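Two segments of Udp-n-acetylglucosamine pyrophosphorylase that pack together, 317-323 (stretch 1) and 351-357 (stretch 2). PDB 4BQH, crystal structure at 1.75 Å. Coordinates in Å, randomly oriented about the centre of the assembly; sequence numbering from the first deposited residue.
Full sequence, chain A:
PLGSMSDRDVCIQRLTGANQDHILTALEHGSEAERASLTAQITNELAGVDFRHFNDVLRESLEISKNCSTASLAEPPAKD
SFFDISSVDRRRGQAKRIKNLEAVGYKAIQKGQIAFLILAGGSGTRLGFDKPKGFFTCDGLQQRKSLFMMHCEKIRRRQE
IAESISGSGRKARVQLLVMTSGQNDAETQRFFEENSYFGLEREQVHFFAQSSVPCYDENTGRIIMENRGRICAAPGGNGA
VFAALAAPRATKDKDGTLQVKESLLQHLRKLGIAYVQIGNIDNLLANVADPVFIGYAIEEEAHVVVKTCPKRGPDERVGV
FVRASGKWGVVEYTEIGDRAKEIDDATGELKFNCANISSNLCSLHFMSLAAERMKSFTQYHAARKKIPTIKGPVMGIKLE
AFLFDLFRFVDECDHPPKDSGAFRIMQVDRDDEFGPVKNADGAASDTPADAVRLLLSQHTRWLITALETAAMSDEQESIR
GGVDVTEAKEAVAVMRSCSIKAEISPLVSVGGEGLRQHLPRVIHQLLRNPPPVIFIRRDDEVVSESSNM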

# COMPACT_ATOMS: atom_id res chain seq x y z
N ARG A 317 -12.65 9.74 -11.26
CA ARG A 317 -12.89 8.29 -11.31
C ARG A 317 -12.14 7.58 -10.19
O ARG A 317 -11.13 6.93 -10.43
CB ARG A 317 -12.45 7.71 -12.66
CG ARG A 317 -13.15 8.35 -13.87
CD ARG A 317 -12.66 7.66 -15.15
NE ARG A 317 -13.62 6.67 -15.67
CZ ARG A 317 -13.92 5.48 -15.13
NH1 ARG A 317 -13.36 5.06 -14.00
NH2 ARG A 317 -14.81 4.70 -15.73
N VAL A 318 -12.66 7.69 -8.97
CA VAL A 318 -12.05 7.08 -7.80
C VAL A 318 -13.18 6.50 -6.93
O VAL A 318 -14.32 6.95 -7.02
CB VAL A 318 -11.23 8.12 -7.01
CG1 VAL A 318 -12.13 9.24 -6.52
CG2 VAL A 318 -10.49 7.49 -5.83
N GLY A 319 -12.88 5.48 -6.13
CA GLY A 319 -13.91 4.92 -5.27
C GLY A 319 -14.07 5.81 -4.04
O GLY A 319 -13.14 6.50 -3.67
N VAL A 320 -15.26 5.81 -3.45
CA VAL A 320 -15.50 6.59 -2.21
C VAL A 320 -16.00 5.69 -1.11
O VAL A 320 -16.66 4.66 -1.36
CB VAL A 320 -16.49 7.76 -2.39
CG1 VAL A 320 -15.91 8.80 -3.38
CG2 VAL A 320 -17.85 7.25 -2.87
N PHE A 321 -15.62 6.04 0.13
CA PHE A 321 -16.08 5.25 1.28
C PHE A 321 -17.52 5.55 1.63
O PHE A 321 -17.97 6.72 1.61
CB PHE A 321 -15.19 5.47 2.50
CG PHE A 321 -13.96 4.61 2.47
CD1 PHE A 321 -12.83 5.05 1.83
CD2 PHE A 321 -13.97 3.33 3.04
CE1 PHE A 321 -11.70 4.25 1.76
CE2 PHE A 321 -12.84 2.52 2.99
CZ PHE A 321 -11.70 2.99 2.33
N VAL A 322 -18.25 4.47 1.93
CA VAL A 322 -19.66 4.57 2.31
C VAL A 322 -19.94 3.57 3.44
O VAL A 322 -19.18 2.63 3.64
CB VAL A 322 -20.60 4.22 1.12
CG1 VAL A 322 -20.25 5.04 -0.12
CG2 VAL A 322 -20.54 2.74 0.79
N ARG A 323 -21.04 3.79 4.15
CA ARG A 323 -21.55 2.80 5.09
C ARG A 323 -22.94 2.37 4.62
O ARG A 323 -23.81 3.21 4.37
CB ARG A 323 -21.63 3.37 6.50
CG ARG A 323 -21.77 2.27 7.55
CD ARG A 323 -21.92 2.83 8.95
NE ARG A 323 -23.23 3.44 9.14
CZ ARG A 323 -23.57 4.14 10.22
NH1 ARG A 323 -22.69 4.32 11.19
NH2 ARG A 323 -24.78 4.68 10.30
N LYS A 351 -21.24 15.44 -0.91
CA LYS A 351 -21.70 14.61 0.20
C LYS A 351 -20.83 13.35 0.34
O LYS A 351 -20.54 12.93 1.46
CB LYS A 351 -23.17 14.20 -0.02
CG LYS A 351 -24.16 15.35 0.16
CD LYS A 351 -25.61 14.89 -0.02
CE LYS A 351 -26.59 16.05 0.15
NZ LYS A 351 -27.93 15.71 -0.42
N PHE A 352 -20.42 12.79 -0.79
CA PHE A 352 -19.53 11.62 -0.78
C PHE A 352 -18.15 12.10 -1.16
O PHE A 352 -17.82 12.22 -2.33
CB PHE A 352 -20.00 10.58 -1.79
CG PHE A 352 -21.28 9.88 -1.39
CD1 PHE A 352 -21.24 8.71 -0.62
CD2 PHE A 352 -22.52 10.38 -1.79
CE1 PHE A 352 -22.41 8.05 -0.26
CE2 PHE A 352 -23.70 9.72 -1.42
CZ PHE A 352 -23.64 8.56 -0.67
N ASN A 353 -17.34 12.39 -0.14
CA ASN A 353 -16.11 13.14 -0.36
C ASN A 353 -14.89 12.49 0.31
O ASN A 353 -13.89 13.15 0.56
CB ASN A 353 -16.30 14.58 0.16
CG ASN A 353 -15.30 15.55 -0.45
OD1 ASN A 353 -14.91 15.41 -1.62
ND2 ASN A 353 -14.92 16.56 0.32
N CYS A 354 -14.98 11.19 0.61
CA CYS A 354 -13.81 10.48 1.18
C CYS A 354 -13.32 9.48 0.15
O CYS A 354 -13.75 8.33 0.14
CB CYS A 354 -14.17 9.78 2.49
SG CYS A 354 -14.62 10.95 3.80
N ALA A 355 -12.45 9.95 -0.75
CA ALA A 355 -11.92 9.08 -1.81
C ALA A 355 -10.85 8.10 -1.31
O ALA A 355 -9.96 8.46 -0.52
CB ALA A 355 -11.36 9.93 -2.95
N ASN A 356 -10.95 6.86 -1.79
CA ASN A 356 -10.05 5.79 -1.42
C ASN A 356 -8.67 5.97 -2.06
O ASN A 356 -8.54 5.90 -3.27
CB ASN A 356 -10.68 4.46 -1.86
CG ASN A 356 -9.81 3.27 -1.51
OD1 ASN A 356 -9.05 3.32 -0.54
ND2 ASN A 356 -9.90 2.22 -2.31
N ILE A 357 -7.63 6.17 -1.24
CA ILE A 357 -6.25 6.25 -1.76
C ILE A 357 -5.43 4.97 -1.44
O ILE A 357 -4.20 4.95 -1.56
CB ILE A 357 -5.51 7.54 -1.33
CG1 ILE A 357 -5.35 7.62 0.19
CG2 ILE A 357 -6.26 8.78 -1.86
CD1 ILE A 357 -4.18 8.49 0.63
O HOH W 1 -10.21 4.47 -5.91
O HOH W 2 -17.36 9.41 0.95

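The contact is built around one backbone bridge, Val320 against Ala355, whose CA atoms lie 4.4 Å apart. Two hydrogen bonds clamp it. Asn356 N donates to Gly319 O at 2.9 Å, and Phe321 N donates to Cys354 O at 3.0 Å; both are nearly straight, with N-H···O angles of 173° and 168°. The same two carbonyl oxygens also receive CA-H groups, Gly319 O from Ala355 CA and Cys354 O from Val320 CA, each pair at 3.4 Å. Each oxygen thus meets two neighbouring residues on the facing segment, as expected where the backbones lie this close.

The pairing does not run on as a ladder. The end-to-end directions of the touching parts are 116° apart, and a water fills the gap on each flank. Water 2 donates to Phe321 O at 2.8 Å and accepts from Cys354 N at 3.0 Å; water 1 accepts from Gly319 N at 2.9 Å and makes a weak bond to Asn356 O at 3.4 Å.

Side chains fill the space around this clamp. The side chain of Ala355 is a single methyl, a low spot over which Val318, pointing toward the other segment, lays its branched end. Both methyls rest on Ala355 CB, Val318 CG1 at 3.7 Å and CG2 at 3.9 Å, and CG2 also lies 3.6 Å from Asn356 O. Gly319 brings no side chain to the crossing; an ideal CB there would lie 4.3 Å from Asn356 CB.

At the other end the larger bump comes from the second segment. Phe352 points toward its partner, and two valines pack along the same side of it: Val322 CG1 reaches Phe352 CE1 at 3.7 Å, and Val320 CG2 lies 4.1 Å from Phe352 CB. Both valines hold the m rotamer. Phe321 O lies at the ring edge, 4.4 Å from Phe352 CD1.

Phe321 leaves the backbone sideways, yet the end of its side chain comes nearer, reaching across to Asn356 with CE1 3.6 Å from Asn356 OD1. Cys354 O sits at the edge of this ring, and Phe321 CB and Cys354 CB make a looser contact at 4.4 Å. For a designer the lesson is complementary bulk: one valine meets a methyl at one end, two meet an aromatic side chain at the other, and a second aromatic ring reaches over to Asn356, with the main-chain clamp joining the segments at the bridge.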